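Side-chain contacts in hydrazine synthase alpha subunit (Candidatus Kuenenia stuttgartiensis, PDB 5C2V), which catalyses the condensation of hydroxylamine with ammonia to give hydrazine, the second half-reaction of the hydrazine synthase complex, and carries two c-type hemes: residues M529-D534 against S538-L543; A461-Q466 against E753-V758; P340-L343 against R347-V350; V374-D377 against N381-Q384. All blocks are in the same frame, centred on the assembly; numbering follows the deposited sequence.

Interaction 1. Residues M529-D534 against S538-L543; sequences MQILDD and SVQTAL. With HEC (heme c), chain B.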
# COMPACT_ATOMS: atom_id res chain seq x y z
N MET D 529 -9.65 -9.18 -20.77
CA MET D 529 -9.11 -10.47 -21.18
C MET D 529 -8.35 -11.19 -20.07
O MET D 529 -7.89 -10.57 -19.10
CB MET D 529 -8.19 -10.28 -22.38
CG MET D 529 -7.05 -9.31 -22.13
SD MET D 529 -6.82 -8.15 -23.49
CE MET D 529 -8.37 -7.26 -23.43
N GLN D 530 -8.22 -12.51 -20.21
CA GLN D 530 -7.45 -13.33 -19.28
C GLN D 530 -6.61 -14.36 -20.03
O GLN D 530 -7.15 -15.15 -20.81
CB GLN D 530 -8.37 -14.05 -18.30
CG GLN D 530 -9.05 -13.15 -17.28
CD GLN D 530 -9.95 -13.93 -16.34
OE1 GLN D 530 -10.52 -14.95 -16.72
NE2 GLN D 530 -10.08 -13.45 -15.11
N ILE D 531 -5.30 -14.37 -19.80
CA ILE D 531 -4.44 -15.38 -20.39
C ILE D 531 -4.59 -16.70 -19.63
O ILE D 531 -4.68 -16.71 -18.40
CB ILE D 531 -2.96 -14.94 -20.41
CG1 ILE D 531 -2.46 -14.63 -19.00
CG2 ILE D 531 -2.79 -13.72 -21.31
CD1 ILE D 531 -1.01 -14.20 -18.95
N LEU D 532 -4.65 -17.81 -20.37
CA LEU D 532 -4.98 -19.10 -19.77
C LEU D 532 -3.88 -20.14 -19.95
O LEU D 532 -3.19 -20.16 -20.97
CB LEU D 532 -6.29 -19.63 -20.35
CG LEU D 532 -7.46 -18.64 -20.46
CD1 LEU D 532 -8.68 -19.33 -21.06
CD2 LEU D 532 -7.79 -18.04 -19.10
N ASP D 533 -3.73 -21.02 -18.96
CA ASP D 533 -2.77 -22.12 -19.05
C ASP D 533 -3.41 -23.34 -19.71
O ASP D 533 -4.52 -23.27 -20.22
CB ASP D 533 -2.22 -22.48 -17.66
CG ASP D 533 -3.31 -22.82 -16.66
OD1 ASP D 533 -4.48 -23.00 -17.05
OD2 ASP D 533 -2.98 -22.91 -15.45
N ASP D 534 -2.70 -24.47 -19.68
CA ASP D 534 -3.16 -25.66 -20.38
C ASP D 534 -4.32 -26.37 -19.67
O ASP D 534 -4.90 -27.31 -20.21
CB ASP D 534 -2.00 -26.64 -20.59
CG ASP D 534 -1.39 -27.12 -19.29
OD1 ASP D 534 -1.41 -26.35 -18.30
OD2 ASP D 534 -0.88 -28.26 -19.25
N SER D 538 -7.02 -18.84 -15.47
CA SER D 538 -6.39 -17.54 -15.67
C SER D 538 -5.12 -17.38 -14.85
O SER D 538 -5.15 -17.45 -13.62
CB SER D 538 -7.37 -16.42 -15.33
OG SER D 538 -6.75 -15.15 -15.41
N VAL D 539 -4.00 -17.17 -15.54
CA VAL D 539 -2.73 -16.89 -14.89
C VAL D 539 -2.64 -15.42 -14.51
O VAL D 539 -2.16 -15.07 -13.44
CB VAL D 539 -1.54 -17.26 -15.81
CG1 VAL D 539 -0.22 -16.96 -15.12
CG2 VAL D 539 -1.61 -18.73 -16.19
N GLN D 540 -3.12 -14.56 -15.41
CA GLN D 540 -3.11 -13.13 -15.19
C GLN D 540 -4.37 -12.49 -15.78
O GLN D 540 -4.80 -12.85 -16.88
CB GLN D 540 -1.86 -12.50 -15.80
CG GLN D 540 -1.62 -11.04 -15.43
CD GLN D 540 -0.27 -10.54 -15.90
OE1 GLN D 540 0.50 -11.28 -16.51
NE2 GLN D 540 0.02 -9.27 -15.61
N THR D 541 -4.95 -11.56 -15.04
CA THR D 541 -6.17 -10.89 -15.48
C THR D 541 -5.90 -9.42 -15.75
O THR D 541 -5.23 -8.75 -14.97
CB THR D 541 -7.30 -11.03 -14.44
OG1 THR D 541 -7.54 -12.41 -14.17
CG2 THR D 541 -8.58 -10.38 -14.93
N ALA D 542 -6.43 -8.91 -16.86
CA ALA D 542 -6.30 -7.50 -17.16
C ALA D 542 -7.50 -6.80 -16.56
O ALA D 542 -8.62 -6.95 -17.05
CB ALA D 542 -6.21 -7.25 -18.65
N LEU D 543 -7.27 -6.02 -15.51
CA LEU D 543 -8.38 -5.39 -14.81
C LEU D 543 -8.49 -3.94 -15.24
O LEU D 543 -7.70 -3.09 -14.83
CB LEU D 543 -8.18 -5.50 -13.29
CG LEU D 543 -8.29 -6.92 -12.73
CD1 LEU D 543 -7.92 -6.94 -11.25
CD2 LEU D 543 -9.68 -7.49 -12.94
FE HEC B . -3.75 -4.42 -20.73
CHA HEC B . -4.14 -2.51 -17.89
CHB HEC B . -4.96 -1.83 -22.62
CHC HEC B . -3.75 -6.44 -23.53
CHD HEC B . -2.76 -7.09 -18.83
NA HEC B . -4.42 -2.52 -20.33
C1A HEC B . -4.51 -1.93 -19.09
C2A HEC B . -5.05 -0.60 -19.25
C3A HEC B . -5.28 -0.41 -20.55
C4A HEC B . -4.89 -1.61 -21.26
CMA HEC B . -5.85 0.87 -21.20
CAA HEC B . -5.31 0.40 -18.11
CBA HEC B . -4.17 1.41 -18.02
CGA HEC B . -2.90 0.73 -17.56
O1A HEC B . -1.84 0.93 -18.21
O2A HEC B . -2.94 -0.01 -16.55
NB HEC B . -4.39 -4.22 -22.71
C1B HEC B . -4.59 -2.98 -23.28
C2B HEC B . -4.33 -3.10 -24.70
C3B HEC B . -4.01 -4.37 -24.96
C4B HEC B . -4.03 -5.10 -23.71
CMB HEC B . -4.43 -1.96 -25.74
CAB HEC B . -3.65 -4.93 -26.36
CBB HEC B . -4.73 -5.94 -26.81
NC HEC B . -3.28 -6.39 -21.13
C1C HEC B . -3.45 -7.04 -22.33
C2C HEC B . -3.15 -8.45 -22.13
C3C HEC B . -2.99 -8.64 -20.82
C4C HEC B . -2.99 -7.34 -20.17
CMC HEC B . -3.35 -9.56 -23.18
CAC HEC B . -2.71 -10.00 -20.14
CBC HEC B . -3.90 -10.38 -19.23
ND HEC B . -3.50 -4.75 -18.68
C1D HEC B . -3.05 -5.95 -18.14
C2D HEC B . -2.93 -5.80 -16.70
C3D HEC B . -3.36 -4.36 -16.41
C4D HEC B . -3.70 -3.79 -17.69
CMD HEC B . -2.46 -6.88 -15.70
CAD HEC B . -3.44 -3.66 -15.04
CBD HEC B . -4.52 -4.33 -14.20
CGD HEC B . -4.59 -3.68 -12.85
O1D HEC B . -5.29 -4.24 -11.97
O2D HEC B . -3.94 -2.62 -12.65
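Gln530 and Thr541 run alongside each other in the same direction, as a non-hydrogen-bonded pair in the antiparallel hairpin of strands 527-532 and 538-541. Two sound backbone bonds tie the hairpin together. Ala542 N donates to Met529 O at 3.1 Å, and Val539 N reaches Ile531 O at 3.0 Å; the bond from Ile531 N to Gln540 O between them is weak.

The polar side chains gather on the face of Gln530, Ser538 and Thr541. With CG beside its backbone N (chi1 -70°) and the chain extended beyond, Gln530 runs past both hydroxyls and brings NE2 to 2.9 Å from Thr541 OG1. Ser538 OG and Thr541 OG1 share a hydrogen bond of 3.1 Å. Outside the hairpin, Gln530 OE1 is held by Arg463 NH1 and its NE2 by Asp762 O, while Thr541 OG1 also pairs with Ser711.

On the other face the contacts are largely apolar: Ile531 CD1 rests on Gln540 CB at 3.7 Å and Ile531 CG2 faces the CAC atom of the heme. Met529 SD stands over one face of the porphyrin, 3.5 Å from CHC. Above that same face, Ala542 CB lies 3.5 Å from C1D.

The hairpin thus presents mainly sulfur and methyl groups to the middle-domain heme; Gln540 NE2, on the same side, is bonded to His448 O, and the Gln530 amide and both hydroxyls find partners on the opposite face.

Interaction 2. Residues A461-Q466 against E753-V758; sequences AVRIIQ and ERYAIV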
# COMPACT_ATOMS: atom_id res chain seq x y z
N ALA D 461 -4.66 -20.34 -24.42
CA ALA D 461 -5.79 -19.55 -24.90
C ALA D 461 -6.02 -18.31 -24.05
O ALA D 461 -5.26 -18.03 -23.12
CB ALA D 461 -7.05 -20.40 -24.93
N VAL D 462 -7.06 -17.57 -24.39
CA VAL D 462 -7.47 -16.39 -23.64
C VAL D 462 -8.99 -16.37 -23.47
O VAL D 462 -9.74 -16.73 -24.39
CB VAL D 462 -7.02 -15.08 -24.32
CG1 VAL D 462 -5.51 -14.92 -24.25
CG2 VAL D 462 -7.50 -15.01 -25.76
N ARG D 463 -9.42 -15.96 -22.29
CA ARG D 463 -10.84 -15.77 -22.00
C ARG D 463 -11.21 -14.30 -22.13
O ARG D 463 -10.54 -13.43 -21.56
CB ARG D 463 -11.19 -16.29 -20.60
CG ARG D 463 -12.65 -16.05 -20.22
CD ARG D 463 -12.96 -16.50 -18.80
NE ARG D 463 -12.80 -17.94 -18.62
CZ ARG D 463 -11.82 -18.51 -17.93
NH1 ARG D 463 -10.90 -17.75 -17.35
NH2 ARG D 463 -11.76 -19.83 -17.83
N ILE D 464 -12.27 -14.03 -22.87
CA ILE D 464 -12.75 -12.68 -23.08
C ILE D 464 -14.10 -12.49 -22.41
O ILE D 464 -15.07 -13.22 -22.69
CB ILE D 464 -12.87 -12.33 -24.58
CG1 ILE D 464 -11.63 -12.82 -25.33
CG2 ILE D 464 -13.07 -10.84 -24.76
CD1 ILE D 464 -11.69 -12.57 -26.82
N ILE D 465 -14.15 -11.50 -21.52
CA ILE D 465 -15.27 -11.27 -20.62
C ILE D 465 -15.91 -9.90 -20.85
O ILE D 465 -15.21 -8.90 -20.99
CB ILE D 465 -14.80 -11.35 -19.15
CG1 ILE D 465 -14.28 -12.75 -18.83
CG2 ILE D 465 -15.92 -10.95 -18.19
CD1 ILE D 465 -13.65 -12.87 -17.46
N GLN D 466 -17.24 -9.86 -20.90
CA GLN D 466 -17.96 -8.59 -21.05
C GLN D 466 -18.64 -8.16 -19.75
O GLN D 466 -19.44 -8.90 -19.19
CB GLN D 466 -19.00 -8.68 -22.16
CG GLN D 466 -19.81 -7.40 -22.34
CD GLN D 466 -20.89 -7.54 -23.40
OE1 GLN D 466 -20.90 -8.49 -24.17
NE2 GLN D 466 -21.80 -6.57 -23.44
N GLU D 753 -18.42 -29.89 -15.03
CA GLU D 753 -18.82 -29.33 -13.74
C GLU D 753 -17.66 -28.59 -13.07
O GLU D 753 -17.81 -27.44 -12.63
CB GLU D 753 -19.33 -30.45 -12.82
CG GLU D 753 -20.51 -31.24 -13.40
CD GLU D 753 -20.73 -32.56 -12.69
OE1 GLU D 753 -19.82 -33.01 -11.96
OE2 GLU D 753 -21.81 -33.16 -12.87
N ARG D 754 -16.52 -29.26 -12.99
CA ARG D 754 -15.33 -28.70 -12.38
C ARG D 754 -14.90 -27.41 -13.09
O ARG D 754 -14.61 -26.40 -12.44
CB ARG D 754 -14.18 -29.72 -12.41
CG ARG D 754 -12.95 -29.29 -11.63
CD ARG D 754 -11.94 -30.42 -11.52
NE ARG D 754 -11.39 -30.79 -12.82
CZ ARG D 754 -10.51 -31.78 -13.00
NH1 ARG D 754 -10.09 -32.49 -11.96
NH2 ARG D 754 -10.05 -32.05 -14.21
N TYR D 755 -14.89 -27.44 -14.42
CA TYR D 755 -14.50 -26.26 -15.18
C TYR D 755 -15.59 -25.20 -15.13
O TYR D 755 -15.33 -24.02 -15.39
CB TYR D 755 -14.19 -26.61 -16.63
CG TYR D 755 -13.49 -25.49 -17.36
CD1 TYR D 755 -12.15 -25.21 -17.11
CD2 TYR D 755 -14.16 -24.71 -18.28
CE1 TYR D 755 -11.51 -24.18 -17.76
CE2 TYR D 755 -13.52 -23.67 -18.94
CZ TYR D 755 -12.20 -23.41 -18.67
OH TYR D 755 -11.55 -22.39 -19.32
N ALA D 756 -16.82 -25.61 -14.81
CA ALA D 756 -17.88 -24.64 -14.58
C ALA D 756 -17.57 -23.86 -13.31
O ALA D 756 -17.73 -22.64 -13.26
CB ALA D 756 -19.23 -25.33 -14.47
N ILE D 757 -17.11 -24.58 -12.29
CA ILE D 757 -16.67 -23.93 -11.05
C ILE D 757 -15.47 -23.01 -11.32
O ILE D 757 -15.43 -21.87 -10.84
CB ILE D 757 -16.29 -24.96 -9.97
CG1 ILE D 757 -17.51 -25.82 -9.61
CG2 ILE D 757 -15.75 -24.27 -8.73
CD1 ILE D 757 -17.24 -26.85 -8.54
N VAL D 758 -14.52 -23.50 -12.10
CA VAL D 758 -13.35 -22.71 -12.49
C VAL D 758 -13.75 -21.40 -13.17
O VAL D 758 -13.27 -20.32 -12.80
CB VAL D 758 -12.42 -23.50 -13.43
CG1 VAL D 758 -11.31 -22.60 -13.96
CG2 VAL D 758 -11.84 -24.71 -12.72
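Arg463 reaches Tyr755 because CG stands anti to the backbone N (chi1 177°) and the chain stays extended until it bends at chi3 (-64°), swinging the guanidinium toward helix 751-762. Tyr755 likewise carries its ring carbon CG anti to the backbone N, which sends the phenol out from the helix to meet the arginine from the opposite direction. These two side chains span a wide gap, since the closest CA atoms of the two segments, in Arg463 and Val758, are 12.0 Å apart.

The meeting is narrow. Arg463 NH2 lies 3.0 Å from Tyr755 OH and 3.7 Å from Tyr755 CZ, with CZ in the guanidinium plane at its edge. Guanidinium and ring are turned 39° against each other. A common acceptor draws the groups together: Gly536 O, in the turn of the neighbouring hairpin, is hydrogen-bonded by both Arg463 NH2 and Tyr755 OH. Elsewhere on the guanidinium, NE bonds to Tyr508 OH and NH1 forms a salt bridge with Asp762, so its orientation is fixed from several sides and its buried charge is probably well compensated.

Strand 461-467 runs between strands 503-510 and 527-532 in the sheet of the middle domain. Helix 751-762, in the cytochrome c region, approaches that sheet through Tyr755, whose ring also touches Tyr508 on strand 503-510 and meets Phe599 edge-to-face.

Interaction 3. Residues P340-L343 against R347-V350; sequences PYPL and RMLV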
# COMPACT_ATOMS: atom_id res chain seq x y z
N PRO D 340 -8.32 24.82 -12.19
CA PRO D 340 -7.19 25.61 -12.67
C PRO D 340 -7.29 25.89 -14.17
O PRO D 340 -7.76 25.03 -14.91
CB PRO D 340 -5.99 24.71 -12.36
CG PRO D 340 -6.54 23.33 -12.47
CD PRO D 340 -7.97 23.40 -11.98
N TYR D 341 -6.87 27.08 -14.60
CA TYR D 341 -6.91 27.42 -16.02
C TYR D 341 -5.63 28.08 -16.53
O TYR D 341 -5.49 29.30 -16.44
CB TYR D 341 -8.11 28.31 -16.33
CG TYR D 341 -8.57 28.18 -17.76
CD1 TYR D 341 -7.96 28.90 -18.77
CD2 TYR D 341 -9.60 27.32 -18.10
CE1 TYR D 341 -8.37 28.78 -20.09
CE2 TYR D 341 -10.01 27.18 -19.41
CZ TYR D 341 -9.39 27.91 -20.39
OH TYR D 341 -9.81 27.78 -21.70
N PRO D 342 -4.69 27.28 -17.05
CA PRO D 342 -3.43 27.80 -17.59
C PRO D 342 -3.64 28.74 -18.78
O PRO D 342 -4.57 28.54 -19.57
CB PRO D 342 -2.68 26.54 -18.03
CG PRO D 342 -3.40 25.39 -17.39
CD PRO D 342 -4.82 25.83 -17.25
N LEU D 343 -2.79 29.76 -18.89
CA LEU D 343 -2.84 30.68 -20.02
C LEU D 343 -1.58 30.55 -20.88
O LEU D 343 -0.52 30.20 -20.37
CB LEU D 343 -3.00 32.12 -19.54
CG LEU D 343 -4.38 32.60 -19.09
CD1 LEU D 343 -4.33 34.06 -18.67
CD2 LEU D 343 -5.40 32.39 -20.19
N ARG D 347 0.51 32.30 -17.49
CA ARG D 347 -0.23 32.61 -16.28
C ARG D 347 -1.28 31.53 -16.05
O ARG D 347 -1.45 30.64 -16.88
CB ARG D 347 -0.89 33.99 -16.39
CG ARG D 347 0.09 35.13 -16.62
CD ARG D 347 -0.62 36.48 -16.62
NE ARG D 347 -1.57 36.60 -17.72
CZ ARG D 347 -2.39 37.63 -17.89
NH1 ARG D 347 -2.38 38.64 -17.02
NH2 ARG D 347 -3.22 37.66 -18.92
N MET D 348 -1.98 31.62 -14.92
CA MET D 348 -3.04 30.66 -14.63
C MET D 348 -4.11 31.28 -13.73
O MET D 348 -3.80 32.04 -12.82
CB MET D 348 -2.46 29.40 -13.99
CG MET D 348 -3.46 28.27 -13.80
SD MET D 348 -2.68 26.69 -13.44
CE MET D 348 -1.74 27.09 -11.97
N LEU D 349 -5.36 30.93 -13.99
CA LEU D 349 -6.47 31.35 -13.14
C LEU D 349 -6.95 30.16 -12.32
O LEU D 349 -7.25 29.10 -12.86
CB LEU D 349 -7.62 31.92 -13.97
CG LEU D 349 -7.48 33.36 -14.46
CD1 LEU D 349 -8.61 33.71 -15.42
CD2 LEU D 349 -7.45 34.32 -13.29
N VAL D 350 -7.02 30.34 -11.00
CA VAL D 350 -7.43 29.26 -10.12
C VAL D 350 -8.61 29.65 -9.25
O VAL D 350 -8.78 30.83 -8.91
CB VAL D 350 -6.27 28.80 -9.21
CG1 VAL D 350 -5.15 28.19 -10.04
CG2 VAL D 350 -5.75 29.96 -8.38
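Pro340 lies in a beta hairpin, strand 336-342 against strand 348-353, the first two strands of a four-stranded antiparallel sheet that forms one blade of the six-bladed propeller. Its CB lies 4.0 Å from Met348 SD, with Val350 CG1 close by.

Tyr341 forms the hydrogen-bonded pair with Leu349. Its N donates to Leu349 O at 2.7 Å, and Leu349 N returns a bond to Tyr341 O at 2.9 Å. The phenol ring leads away from the partner strand, and its OH bonds to Lys391.

Pro342 has no N-H to give and sits in the following non-hydrogen-bonded pair, opposite Met348. The methionine turns CG anti to its own backbone N (chi1 -173°), over the carbonyl of Tyr341, then bends at chi3 (57°); its sulfur comes to rest beside both prolines, 4.2 Å from Pro342 CG.

Leu343, already past the strand, adds one more bond, its N donating to Arg347 O just before the turn. Its side chain packs against Trp362 on the third strand and Pro387 on strand 381-387. It also crosses the arginine obliquely, and Leu343 CD1 lies 3.8 Å from Arg347 NH2 and 3.9 Å from Arg347 NE.

Interaction 4. Residues V374-D377 against N381-Q384; sequences VYDD and NDHQ. With CA (calcium ion), chain C.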
# COMPACT_ATOMS: atom_id res chain seq x y z
N VAL D 374 -8.99 38.20 -8.08
CA VAL D 374 -9.69 38.69 -9.26
C VAL D 374 -11.09 39.14 -8.87
O VAL D 374 -11.37 40.34 -8.83
CB VAL D 374 -9.77 37.61 -10.36
CG1 VAL D 374 -10.50 38.15 -11.58
CG2 VAL D 374 -8.38 37.12 -10.73
N TYR D 375 -11.96 38.18 -8.60
CA TYR D 375 -13.29 38.48 -8.07
C TYR D 375 -13.68 37.45 -7.00
O TYR D 375 -13.72 36.25 -7.28
CB TYR D 375 -14.32 38.50 -9.19
CG TYR D 375 -15.72 38.86 -8.75
CD1 TYR D 375 -16.08 40.19 -8.53
CD2 TYR D 375 -16.69 37.88 -8.57
CE1 TYR D 375 -17.36 40.52 -8.13
CE2 TYR D 375 -17.97 38.21 -8.17
CZ TYR D 375 -18.30 39.53 -7.95
OH TYR D 375 -19.57 39.86 -7.55
N ASP D 376 -13.97 37.93 -5.80
CA ASP D 376 -14.49 37.04 -4.76
C ASP D 376 -15.74 37.62 -4.10
O ASP D 376 -15.68 38.64 -3.41
CB ASP D 376 -13.42 36.77 -3.70
CG ASP D 376 -13.87 35.75 -2.66
OD1 ASP D 376 -13.29 35.74 -1.55
OD2 ASP D 376 -14.80 34.97 -2.95
N ASP D 377 -16.87 36.96 -4.33
CA ASP D 377 -18.12 37.33 -3.69
C ASP D 377 -18.30 36.46 -2.46
O ASP D 377 -18.20 35.24 -2.56
CB ASP D 377 -19.30 37.16 -4.67
CG ASP D 377 -20.58 37.81 -4.18
OD1 ASP D 377 -20.75 37.99 -2.96
OD2 ASP D 377 -21.43 38.15 -5.03
N ASN D 381 -19.74 30.66 -4.20
CA ASN D 381 -18.54 29.93 -4.56
C ASN D 381 -18.22 30.28 -6.00
O ASN D 381 -19.00 30.01 -6.91
CB ASN D 381 -18.72 28.42 -4.40
CG ASN D 381 -18.43 27.94 -2.99
OD1 ASN D 381 -17.65 28.56 -2.26
ND2 ASN D 381 -19.06 26.84 -2.59
N ASP D 382 -17.06 30.90 -6.19
CA ASP D 382 -16.67 31.40 -7.50
C ASP D 382 -15.62 30.47 -8.09
O ASP D 382 -14.48 30.46 -7.63
CB ASP D 382 -16.15 32.84 -7.39
CG ASP D 382 -17.12 33.75 -6.65
OD1 ASP D 382 -18.30 33.82 -7.06
OD2 ASP D 382 -16.71 34.38 -5.65
N HIS D 383 -16.01 29.70 -9.09
CA HIS D 383 -15.11 28.70 -9.64
C HIS D 383 -15.29 28.51 -11.14
O HIS D 383 -16.10 29.19 -11.76
CB HIS D 383 -15.30 27.36 -8.92
CG HIS D 383 -16.59 26.67 -9.23
ND1 HIS D 383 -17.82 27.22 -8.93
CD2 HIS D 383 -16.84 25.47 -9.81
CE1 HIS D 383 -18.77 26.39 -9.32
NE2 HIS D 383 -18.21 25.32 -9.85
N GLN D 384 -14.52 27.59 -11.71
CA GLN D 384 -14.48 27.35 -13.15
C GLN D 384 -14.21 28.61 -13.97
O GLN D 384 -15.00 28.96 -14.85
CB GLN D 384 -15.80 26.71 -13.62
CG GLN D 384 -15.99 25.28 -13.16
CD GLN D 384 -17.32 24.70 -13.61
OE1 GLN D 384 -18.29 25.44 -13.83
NE2 GLN D 384 -17.38 23.38 -13.76
CA CA C . -16.72 33.64 -3.33
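Asp376 and Asp382 converge on a calcium ion, each through a single carboxylate oxygen. Asp376 OD2 lies 2.4 Å from the ion, and Asp382 OD2 binds it at the same distance. The backbone adds Asp377 O, 2.3 Å from the calcium. Phe358 O and Trp380 O bring the protein ligands to five oxygens, three of them main-chain carbonyls. The two ligating oxygens, Asp376 OD2 and Asp382 OD2, sit 3.4 Å apart because they share the metal, and their carboxylate planes stand 83° to one another. The ion probably offsets much of their mutual repulsion.

One hydrogen bond crosses the contact. Asp377 N donates to Asp382 OD2 at 2.9 Å, on the syn side and 24° out of the carboxylate plane. That oxygen is therefore gripped by both metal and amide. Asp382 has CG beside its backbone N (chi1 -52°), which carries the carboxylate across to the 374-377 loop. The carboxylate of Asp377 leads away and bonds to Asn379 N.

Backbone bonds anchor both flanks: Asp382 pairs with Phe358, while Val374 and Tyr375 both face Ile360 in a classic beta bulge.

The ion pins the loop that leads from strand 369-373, the last of one blade, into strand 381-387. That strand joins the sheet containing strands 31-37 and 58-63, consistent with the "velcro" ring closure of beta-propellers.

How the interactions relate
The four contacts fall into two pairs on opposite sides of the chain's centre. Interactions 1 and 2 have centres 10 Å apart and share a sheet, in which strands 461-467 and 527-532 are neighbours; a probable hydrogen bond of 2.8 Å joins Arg463 N to Gln530 O. Interaction 1 borders the middle-domain heme directly, whereas the Arg463 side chain of interaction 2 is about 9 Å from a heme. Interactions 3 and 4, centres 13 Å apart, belong to the propeller and touch where Leu349 CD2 meets Val374 CG2 at 3.9 Å. Their centres lie 44 to 55 Å from those of the first pair, so the calcium ion of interaction 4 is far from the heme that interaction 1 borders.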